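Local coordinates for protein cytolethal distending toxin subunit B (Escherichia coli, PDB 2F1N) that nicks DNA as the endonuclease subunit of a tripartite bacterial toxin, very probably damaging DNA in intoxicated cells and so arresting their cycle at G2/M, at residues Q24-S27 with A28-E31; V38-L41 with I42-E45; L197-P200 with V201-S205; E162-N165 with F166-S170. All coordinates share one frame; numbering follows the deposited sequence.

Interaction 1. Residues Q24-S27 with A28-E31; sequences QGAS and ATTE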
loop_
_atom_site.group_PDB
_atom_site.type_symbol
_atom_site.label_atom_id
_atom_site.label_comp_id
_atom_site.label_asym_id
_atom_site.label_seq_id
_atom_site.Cartn_x
_atom_site.Cartn_y
_atom_site.Cartn_z
ATOM N N GLN A 24 -9.418 -8.732 2.835
ATOM C CA GLN A 24 -9.820 -9.817 3.740
ATOM C C GLN A 24 -9.965 -11.112 2.959
ATOM O O GLN A 24 -10.987 -11.825 3.078
ATOM C CB GLN A 24 -11.117 -9.439 4.464
ATOM C CG GLN A 24 -10.874 -8.394 5.539
ATOM C CD GLN A 24 -12.060 -8.282 6.535
ATOM O OE1 GLN A 24 -13.226 -8.394 6.141
ATOM N NE2 GLN A 24 -11.745 -8.114 7.810
ATOM N N GLY A 25 -8.908 -11.414 2.193
ATOM C CA GLY A 25 -8.899 -12.504 1.254
ATOM C C GLY A 25 -8.170 -13.673 1.884
ATOM O O GLY A 25 -7.441 -13.529 2.871
ATOM N N ALA A 26 -8.330 -14.824 1.242
ATOM C CA ALA A 26 -7.701 -16.062 1.671
ATOM C C ALA A 26 -7.185 -16.667 0.387
ATOM O O ALA A 26 -7.824 -16.510 -0.662
ATOM C CB ALA A 26 -8.751 -16.993 2.277
ATOM N N SER A 27 -6.054 -17.355 0.467
ATOM C CA SER A 27 -5.378 -17.835 -0.755
ATOM C C SER A 27 -6.238 -18.726 -1.659
ATOM O O SER A 27 -6.105 -18.708 -2.870
ATOM C CB SER A 27 -4.018 -18.473 -0.444
ATOM O OG SER A 27 -4.029 -19.149 0.806
ATOM N N ALA A 28 -7.158 -19.484 -1.076
ATOM C CA ALA A 28 -7.992 -20.363 -1.876
ATOM C C ALA A 28 -9.206 -19.741 -2.593
ATOM O O ALA A 28 -9.771 -20.322 -3.533
ATOM C CB ALA A 28 -8.404 -21.535 -1.041
ATOM N N THR A 29 -9.590 -18.529 -2.231
ATOM C CA THR A 29 -10.860 -18.034 -2.774
ATOM C C THR A 29 -10.904 -16.563 -3.195
ATOM O O THR A 29 -11.989 -15.939 -3.179
ATOM C CB THR A 29 -11.945 -18.307 -1.755
ATOM O OG1 THR A 29 -13.179 -17.776 -2.237
ATOM C CG2 THR A 29 -11.650 -17.555 -0.483
ATOM N N THR A 30 -9.762 -16.018 -3.600
ATOM C CA THR A 30 -9.707 -14.574 -3.939
ATOM C C THR A 30 -9.967 -14.231 -5.395
ATOM O O THR A 30 -9.742 -13.073 -5.758
ATOM C CB THR A 30 -8.315 -13.945 -3.652
ATOM O OG1 THR A 30 -7.385 -14.960 -3.297
ATOM C CG2 THR A 30 -8.369 -13.036 -2.457
ATOM N N GLU A 31 -10.380 -15.188 -6.249
ATOM C CA GLU A 31 -10.474 -14.882 -7.673
ATOM C C GLU A 31 -11.415 -13.711 -7.995
ATOM O O GLU A 31 -11.055 -12.842 -8.802
ATOM C CB GLU A 31 -10.826 -16.124 -8.520
ATOM C CG GLU A 31 -9.667 -17.133 -8.568
ATOM C CD GLU A 31 -10.098 -18.609 -8.580
ATOM O OE1 GLU A 31 -10.816 -19.027 -9.543
ATOM O OE2 GLU A 31 -9.695 -19.357 -7.624
HETATM O O HOH W 1 -7.627 -17.604 -5.226
#
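Ala26 and Thr29 close a type I beta turn: the backbone N of Thr29 donates to Ala26 O at 3.1 Å, nearly straight at 168°. Beside this bond Ala26 CB touches Thr29 CG2 at 4.0 Å. Thr29 holds OG1 opposite its own backbone N (chi1 177°), which leaves the methyl branch to face Ala26. Ser27 and Ala28 form the corner between them. The CB of each points away from the opposite half of the turn, and Ser27 OG makes a weak hydrogen bond to Gly104 O. The turn carries the chain of this DNase I-like fold from strand 18-25 into helix 31-42, and Thr30 occupies the N-cap position of that helix. Its hydroxyl does not cap the helix. Instead Thr30 OG1 donates to Ala26 O, also at 3.1 Å, and bonds to Ser58 N as well. Ala26 O is therefore gripped twice, by Thr29 N and Thr30 OG1 from opposite faces of its carbonyl plane. A bound water bridges the next pair: it gives a hydrogen to Ser27 O at 3.0 Å and takes one from Thr30 N at 3.1 Å, while Ser58 OG also bonds to Ser27 O. Towards the strand, the other branch of Thr30 comes down on the backbone, CG2 lying 3.8 Å from the CA of Gly25, which has no side chain in the way.

Interaction 2. Residues V38-L41 with I42-E45; sequences VRQL and ISGE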
loop_
_atom_site.group_PDB
_atom_site.type_symbol
_atom_site.label_atom_id
_atom_site.label_comp_id
_atom_site.label_asym_id
_atom_site.label_seq_id
_atom_site.Cartn_x
_atom_site.Cartn_y
_atom_site.Cartn_z
ATOM N N VAL A 38 -10.602 -5.696 -7.543
ATOM C CA VAL A 38 -9.334 -4.990 -7.810
ATOM C C VAL A 38 -9.248 -4.461 -9.247
ATOM O O VAL A 38 -8.786 -3.327 -9.469
ATOM C CB VAL A 38 -8.104 -5.927 -7.515
ATOM C CG1 VAL A 38 -6.846 -5.279 -8.072
ATOM C CG2 VAL A 38 -7.954 -6.233 -5.985
ATOM N N ARG A 39 -9.710 -5.258 -10.201
ATOM C CA ARG A 39 -9.725 -4.838 -11.599
ATOM C C ARG A 39 -10.455 -3.504 -11.803
ATOM O O ARG A 39 -9.968 -2.625 -12.509
ATOM C CB ARG A 39 -10.393 -5.903 -12.438
ATOM C CG ARG A 39 -10.452 -5.492 -13.894
ATOM C CD ARG A 39 -11.306 -6.405 -14.725
ATOM N NE ARG A 39 -10.629 -7.656 -15.042
ATOM C CZ ARG A 39 -9.877 -7.840 -16.141
ATOM N NH1 ARG A 39 -9.687 -6.842 -16.981
ATOM N NH2 ARG A 39 -9.318 -9.019 -16.384
ATOM N N GLN A 40 -11.617 -3.371 -11.166
ATOM C CA GLN A 40 -12.376 -2.118 -11.233
ATOM C C GLN A 40 -11.650 -0.919 -10.640
ATOM O O GLN A 40 -11.730 0.182 -11.198
ATOM C CB GLN A 40 -13.782 -2.310 -10.623
ATOM C CG GLN A 40 -14.828 -3.059 -11.582
ATOM C CD GLN A 40 -14.238 -3.802 -12.814
ATOM O OE1 GLN A 40 -14.321 -5.057 -12.908
ATOM N NE2 GLN A 40 -13.686 -3.037 -13.774
ATOM N N LEU A 41 -10.926 -1.118 -9.535
ATOM C CA LEU A 41 -10.139 -0.031 -8.960
ATOM C C LEU A 41 -9.002 0.493 -9.839
ATOM O O LEU A 41 -8.726 1.715 -9.809
ATOM C CB LEU A 41 -9.564 -0.445 -7.607
ATOM C CG LEU A 41 -10.388 -0.379 -6.333
ATOM C CD1 LEU A 41 -10.903 1.026 -5.956
ATOM C CD2 LEU A 41 -11.533 -1.249 -6.532
ATOM N N ILE A 42 -8.366 -0.418 -10.599
ATOM C CA ILE A 42 -7.182 -0.099 -11.417
ATOM C C ILE A 42 -7.409 0.105 -12.927
ATOM O O ILE A 42 -6.436 0.259 -13.702
ATOM C CB ILE A 42 -6.061 -1.154 -11.192
ATOM C CG1 ILE A 42 -6.495 -2.541 -11.727
ATOM C CG2 ILE A 42 -5.680 -1.178 -9.690
ATOM C CD1 ILE A 42 -5.366 -3.455 -11.995
ATOM N N SER A 43 -8.667 0.137 -13.326
ATOM C CA SER A 43 -8.975 0.335 -14.748
ATOM C C SER A 43 -10.209 1.216 -14.889
ATOM O O SER A 43 -10.833 1.559 -13.887
ATOM C CB SER A 43 -9.085 -1.003 -15.506
ATOM O OG SER A 43 -9.974 -1.932 -14.929
ATOM N N GLY A 44 -10.550 1.605 -16.118
ATOM C CA GLY A 44 -11.663 2.543 -16.303
ATOM C C GLY A 44 -11.324 4.018 -16.189
ATOM O O GLY A 44 -10.175 4.388 -16.035
ATOM N N GLU A 45 -12.350 4.874 -16.262
ATOM C CA GLU A 45 -12.157 6.333 -16.308
ATOM C C GLU A 45 -11.484 7.005 -15.113
ATOM O O GLU A 45 -10.838 8.089 -15.269
ATOM C CB GLU A 45 -13.520 7.004 -16.569
ATOM C CG GLU A 45 -14.101 6.643 -17.921
ATOM C CD GLU A 45 -13.314 7.226 -19.100
ATOM O OE1 GLU A 45 -13.312 8.480 -19.306
ATOM O OE2 GLU A 45 -12.711 6.409 -19.839
HETATM O O HOH W 2 -9.857 -4.056 -17.076
#
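At the C-terminal end of helix 31-42, which covers one face of a sheet in the DNase I-like fold, Ile42 and Ser43 fold back on the carbonyls of the preceding turn. The N of Ile42 donates to Val38 O at 3.1 Å, an ordinary helical bond with an N-H...O angle of 145°, and makes a weak second one to Arg39 O. Ile42 sets CG1 between its backbone N and carbonyl carbon (chi1 66°), a rotation that brings CG1 to 3.3 Å from Val38 O. The buried side chains of Val38 and Ile42 then meet the same sheet residues, Leu51 of strand 50-56 and Trp82 of strand 78-83. Ser43 follows, its OG donating to Arg39 O from above the carbonyl plane; the modelled separation of these two atoms, 2.5 Å, is short, so its exact value is doubtful. A chi1 of 53° places that OG between the backbone N and the carbonyl carbon of Ser43. The Arg39 guanidinium binds Leu84 O through NH1 and Asn35 OD1 through NH2. A water in the plane of that group, at its edge, accepts from Arg39 NH1 at 2.8 Å and donates to Ser43 OG at 3.0 Å.

Interaction 3. Residues L197-P200 with V201-S205; sequences LTVP and VRRAS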
loop_
_atom_site.group_PDB
_atom_site.type_symbol
_atom_site.label_atom_id
_atom_site.label_comp_id
_atom_site.label_asym_id
_atom_site.label_seq_id
_atom_site.Cartn_x
_atom_site.Cartn_y
_atom_site.Cartn_z
ATOM N N LEU A 197 4.522 8.697 17.132
ATOM C CA LEU A 197 5.720 8.834 16.309
ATOM C C LEU A 197 6.767 9.703 17.000
ATOM O O LEU A 197 6.416 10.583 17.781
ATOM C CB LEU A 197 5.371 9.447 14.949
ATOM C CG LEU A 197 4.444 8.599 14.096
ATOM C CD1 LEU A 197 3.943 9.420 12.969
ATOM C CD2 LEU A 197 5.186 7.351 13.599
ATOM N N THR A 198 8.049 9.442 16.730
ATOM C CA THR A 198 9.101 10.335 17.230
ATOM C C THR A 198 8.978 11.737 16.635
ATOM O O THR A 198 8.397 11.950 15.578
ATOM C CB THR A 198 10.524 9.800 16.945
ATOM O OG1 THR A 198 10.651 9.573 15.535
ATOM C CG2 THR A 198 10.751 8.445 17.554
ATOM N N VAL A 199 9.562 12.720 17.322
ATOM C CA VAL A 199 9.529 14.091 16.833
ATOM C C VAL A 199 10.066 14.245 15.391
ATOM O O VAL A 199 9.427 14.869 14.571
ATOM C CB VAL A 199 10.341 15.028 17.739
ATOM C CG1 VAL A 199 10.363 16.441 17.131
ATOM C CG2 VAL A 199 9.789 14.978 19.156
ATOM N N PRO A 200 11.234 13.715 15.072
ATOM C CA PRO A 200 11.739 13.890 13.695
ATOM C C PRO A 200 10.824 13.229 12.660
ATOM O O PRO A 200 10.651 13.796 11.596
ATOM C CB PRO A 200 13.078 13.194 13.739
ATOM C CG PRO A 200 13.458 13.352 15.170
ATOM C CD PRO A 200 12.190 12.950 15.900
ATOM N N VAL A 201 10.198 12.093 12.979
ATOM C CA VAL A 201 9.328 11.448 11.980
ATOM C C VAL A 201 8.033 12.246 11.811
ATOM O O VAL A 201 7.551 12.435 10.696
ATOM C CB VAL A 201 9.045 9.960 12.331
ATOM C CG1 VAL A 201 7.954 9.413 11.431
ATOM C CG2 VAL A 201 10.341 9.157 12.217
ATOM N N ARG A 202 7.470 12.734 12.923
ATOM C CA ARG A 202 6.340 13.674 12.855
ATOM C C ARG A 202 6.563 14.901 11.950
ATOM O O ARG A 202 5.673 15.301 11.187
ATOM C CB ARG A 202 5.967 14.135 14.259
ATOM C CG ARG A 202 5.411 13.015 15.102
ATOM C CD ARG A 202 4.954 13.465 16.466
ATOM N NE ARG A 202 4.247 14.726 16.343
ATOM C CZ ARG A 202 4.015 15.533 17.365
ATOM N NH1 ARG A 202 4.431 15.180 18.584
ATOM N NH2 ARG A 202 3.367 16.684 17.169
ATOM N N ARG A 203 7.750 15.484 12.038
ATOM C CA ARG A 203 8.085 16.691 11.308
ATOM C C ARG A 203 8.413 16.366 9.870
ATOM O O ARG A 203 8.472 17.269 9.021
ATOM C CB ARG A 203 9.307 17.379 11.941
ATOM C CG ARG A 203 9.066 18.048 13.324
ATOM C CD ARG A 203 7.676 18.676 13.520
ATOM N NE ARG A 203 7.418 19.054 14.917
ATOM C CZ ARG A 203 6.312 18.749 15.594
ATOM N NH1 ARG A 203 5.331 18.054 15.018
ATOM N NH2 ARG A 203 6.192 19.138 16.857
ATOM N N ALA A 204 8.627 15.077 9.602
ATOM C CA ALA A 204 9.027 14.622 8.279
ATOM C C ALA A 204 7.906 13.863 7.537
ATOM O O ALA A 204 8.153 13.301 6.469
ATOM C CB ALA A 204 10.300 13.716 8.392
ATOM N N SER A 205 6.681 13.943 8.048
ATOM C CA SER A 205 5.585 13.264 7.405
ATOM C C SER A 205 4.246 13.918 7.706
ATOM O O SER A 205 4.131 14.808 8.558
ATOM C CB SER A 205 5.534 11.785 7.864
ATOM O OG SER A 205 5.298 11.749 9.260
#
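Arg202 N donates to Thr198 O at 2.9 Å and 176°, a nearly straight bond that closes the first turn of the short helix 199-203 from its N-cap residue. Arg203 N follows with a bond of 3.1 Å to Val199 O. Pro200, which has no N-H to give, sits in this first turn, where helical amides have no carbonyl of a preceding turn to bond. The far end is held by Val201 O, which takes Ala204 N at 3.1 Å and Ser205 OG at 2.8 Å from opposite faces of its carbonyl plane; the serine hydroxyl thus helps tie off the helix. Around these bonds the side chains wrap the turn. Thr198 turns OG1 between its N and its carbonyl carbon (chi1 56°), setting the hydroxyl 3.4 Å from Val201 CG2. The other branch of Val201, CG1, meets Leu197 CD2 at 4.1 Å, the two side chains crossing at about a right angle. The aliphatic stem of Arg202 runs back along the start of the helix, its CG 3.6 Å from Leu197 CB, while NE makes a weak, long ion pair with Glu194. Leu197 to Arg203 belong to the nuclear localization signal. The buried side leans on helix 156-168: Leu197 rests on Val160, Pro200 and Val201 on Tyr164, and Glu161 accepts from Thr198 N. Beyond the helix, Ala204 shares backbone bonding with Asn228 of strand 222-228, and Ser205 begins the neighbouring strand 205-208.

Interaction 4. Residues E162-N165 with F166-S170; sequences EVYN and FFRDS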
loop_
_atom_site.group_PDB
_atom_site.type_symbol
_atom_site.label_atom_id
_atom_site.label_comp_id
_atom_site.label_asym_id
_atom_site.label_seq_id
_atom_site.Cartn_x
_atom_site.Cartn_y
_atom_site.Cartn_z
ATOM N N GLU A 162 10.412 2.680 10.451
ATOM C CA GLU A 162 11.266 1.868 9.590
ATOM C C GLU A 162 11.419 2.449 8.183
ATOM O O GLU A 162 12.515 2.460 7.645
ATOM C CB GLU A 162 10.834 0.405 9.513
ATOM C CG GLU A 162 11.857 -0.462 8.742
ATOM C CD GLU A 162 11.682 -1.963 8.921
ATOM O OE1 GLU A 162 10.657 -2.504 8.522
ATOM O OE2 GLU A 162 12.596 -2.624 9.458
ATOM N N VAL A 163 10.327 2.951 7.598
ATOM C CA VAL A 163 10.392 3.525 6.251
ATOM C C VAL A 163 11.184 4.822 6.302
ATOM O O VAL A 163 12.058 5.044 5.475
ATOM C CB VAL A 163 8.978 3.835 5.695
ATOM C CG1 VAL A 163 9.083 4.610 4.365
ATOM C CG2 VAL A 163 8.184 2.499 5.505
ATOM N N TYR A 164 10.898 5.672 7.272
ATOM C CA TYR A 164 11.653 6.929 7.380
ATOM C C TYR A 164 13.171 6.636 7.513
ATOM O O TYR A 164 14.020 7.255 6.848
ATOM C CB TYR A 164 11.200 7.639 8.673
ATOM C CG TYR A 164 12.112 8.777 9.086
ATOM C CD1 TYR A 164 11.975 10.041 8.520
ATOM C CD2 TYR A 164 13.088 8.587 10.067
ATOM C CE1 TYR A 164 12.798 11.097 8.954
ATOM C CE2 TYR A 164 13.920 9.605 10.466
ATOM C CZ TYR A 164 13.771 10.859 9.910
ATOM O OH TYR A 164 14.595 11.893 10.355
ATOM N N ASN A 165 13.518 5.715 8.401
ATOM C CA ASN A 165 14.953 5.406 8.590
ATOM C C ASN A 165 15.619 4.724 7.393
ATOM O O ASN A 165 16.833 4.928 7.137
ATOM C CB ASN A 165 15.197 4.651 9.905
ATOM C CG ASN A 165 15.046 5.562 11.131
ATOM O OD1 ASN A 165 15.775 6.549 11.285
ATOM N ND2 ASN A 165 14.126 5.238 12.002
ATOM N N PHE A 166 14.866 3.863 6.689
ATOM C CA PHE A 166 15.380 3.196 5.506
ATOM C C PHE A 166 15.906 4.217 4.473
ATOM O O PHE A 166 17.063 4.115 4.000
ATOM C CB PHE A 166 14.289 2.306 4.883
ATOM C CG PHE A 166 14.674 1.709 3.553
ATOM C CD1 PHE A 166 15.727 0.797 3.447
ATOM C CD2 PHE A 166 13.997 2.101 2.387
ATOM C CE1 PHE A 166 16.095 0.246 2.204
ATOM C CE2 PHE A 166 14.338 1.538 1.151
ATOM C CZ PHE A 166 15.417 0.621 1.059
ATOM N N PHE A 167 15.086 5.213 4.156
ATOM C CA PHE A 167 15.498 6.230 3.203
ATOM C C PHE A 167 16.564 7.149 3.807
ATOM O O PHE A 167 17.535 7.430 3.148
ATOM C CB PHE A 167 14.294 7.031 2.683
ATOM C CG PHE A 167 13.415 6.218 1.835
ATOM C CD1 PHE A 167 13.922 5.672 0.633
ATOM C CD2 PHE A 167 12.156 5.831 2.287
ATOM C CE1 PHE A 167 13.154 4.844 -0.151
ATOM C CE2 PHE A 167 11.385 4.961 1.516
ATOM C CZ PHE A 167 11.874 4.466 0.316
ATOM N N ARG A 168 16.413 7.558 5.070
ATOM C CA ARG A 168 17.442 8.436 5.694
ATOM C C ARG A 168 18.837 7.831 5.647
ATOM O O ARG A 168 19.844 8.553 5.437
ATOM C CB ARG A 168 17.077 8.721 7.195
ATOM C CG ARG A 168 17.919 9.884 7.805
ATOM C CD ARG A 168 17.225 10.554 8.936
ATOM N NE ARG A 168 18.091 11.534 9.598
ATOM C CZ ARG A 168 19.054 11.258 10.488
ATOM N NH1 ARG A 168 19.359 10.018 10.840
ATOM N NH2 ARG A 168 19.751 12.257 11.010
ATOM N N ASP A 169 18.915 6.517 5.831
ATOM C CA ASP A 169 20.197 5.839 5.928
ATOM C C ASP A 169 20.797 5.486 4.562
ATOM O O ASP A 169 21.899 4.930 4.514
ATOM C CB ASP A 169 20.005 4.541 6.696
ATOM C CG ASP A 169 19.802 4.769 8.190
ATOM O OD1 ASP A 169 19.972 5.922 8.673
ATOM O OD2 ASP A 169 19.430 3.829 8.908
ATOM N N SER A 170 20.079 5.770 3.470
ATOM C CA SER A 170 20.598 5.420 2.141
ATOM C C SER A 170 21.919 6.138 1.895
ATOM O O SER A 170 22.086 7.275 2.296
ATOM C CB SER A 170 19.640 5.801 1.021
ATOM O OG SER A 170 18.314 5.314 1.229
HETATM O O HOH W 3 18.300 7.341 10.476
#
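Glu162 O accepts from Phe166 N at 2.9 Å, one of four successive i to i+4 bonds whose acceptors run from Glu162 to Asn165; Phe166 CB also lies close to this carbonyl. Val163 is next. Its O receives a weak bond from Phe167 N, 3.3 Å long, and the side chains pack as well: Val163 CG1 lies 3.7 Å from Phe167 CE2, the two running side by side in the same direction. The Phe167 ring has Phe166 CD2 over the centre of one face. Tyr164 takes Arg168 N on its O at 3.0 Å and pairs with the same residue by side chain. With CG anti to N in both (chi1 166° in Tyr164) and Arg168 stretched out from CG to NE, the two run alongside each other. Ring and guanidinium planes differ by 11°, and Tyr164 OH touches Arg168 CD at 3.3 Å. Asn165 closes the series, its O bonding Asp169 N at 2.9 Å. One water joins the polar ends here: Asn165 OD1 and Asp169 OD1 both accept from it, while Arg168 NH1 donates to it at 2.9 Å. This is the last stretch of an amphipathic helix in the DNase I-like sandwich, where Val163 and Phe167 face Phe144 and Trp180 of the underlying sheet.

How the interactions relate
From the N terminus, interaction 1 turns the chain from strand 18-25 into helix 31-42, and interaction 2 finishes that helix before strand 50-56; their centres are 19 Å apart and they do not touch. Interaction 4 ends helix 156-168 ahead of strand 179-183, and interaction 3 leads through helix 199-203 into strand 205-208. Each is a local closure, so the four stand in series and none nests in or crosses another. Interactions 3 and 4 meet: Val201 CG2 lies 3.5 Å from Tyr164 CD2. This pair lies beside the six-stranded sheet, across the chain's centre from interaction 1, at the end of a strand of the eight-stranded one, and interaction 2, whose helix packs on it.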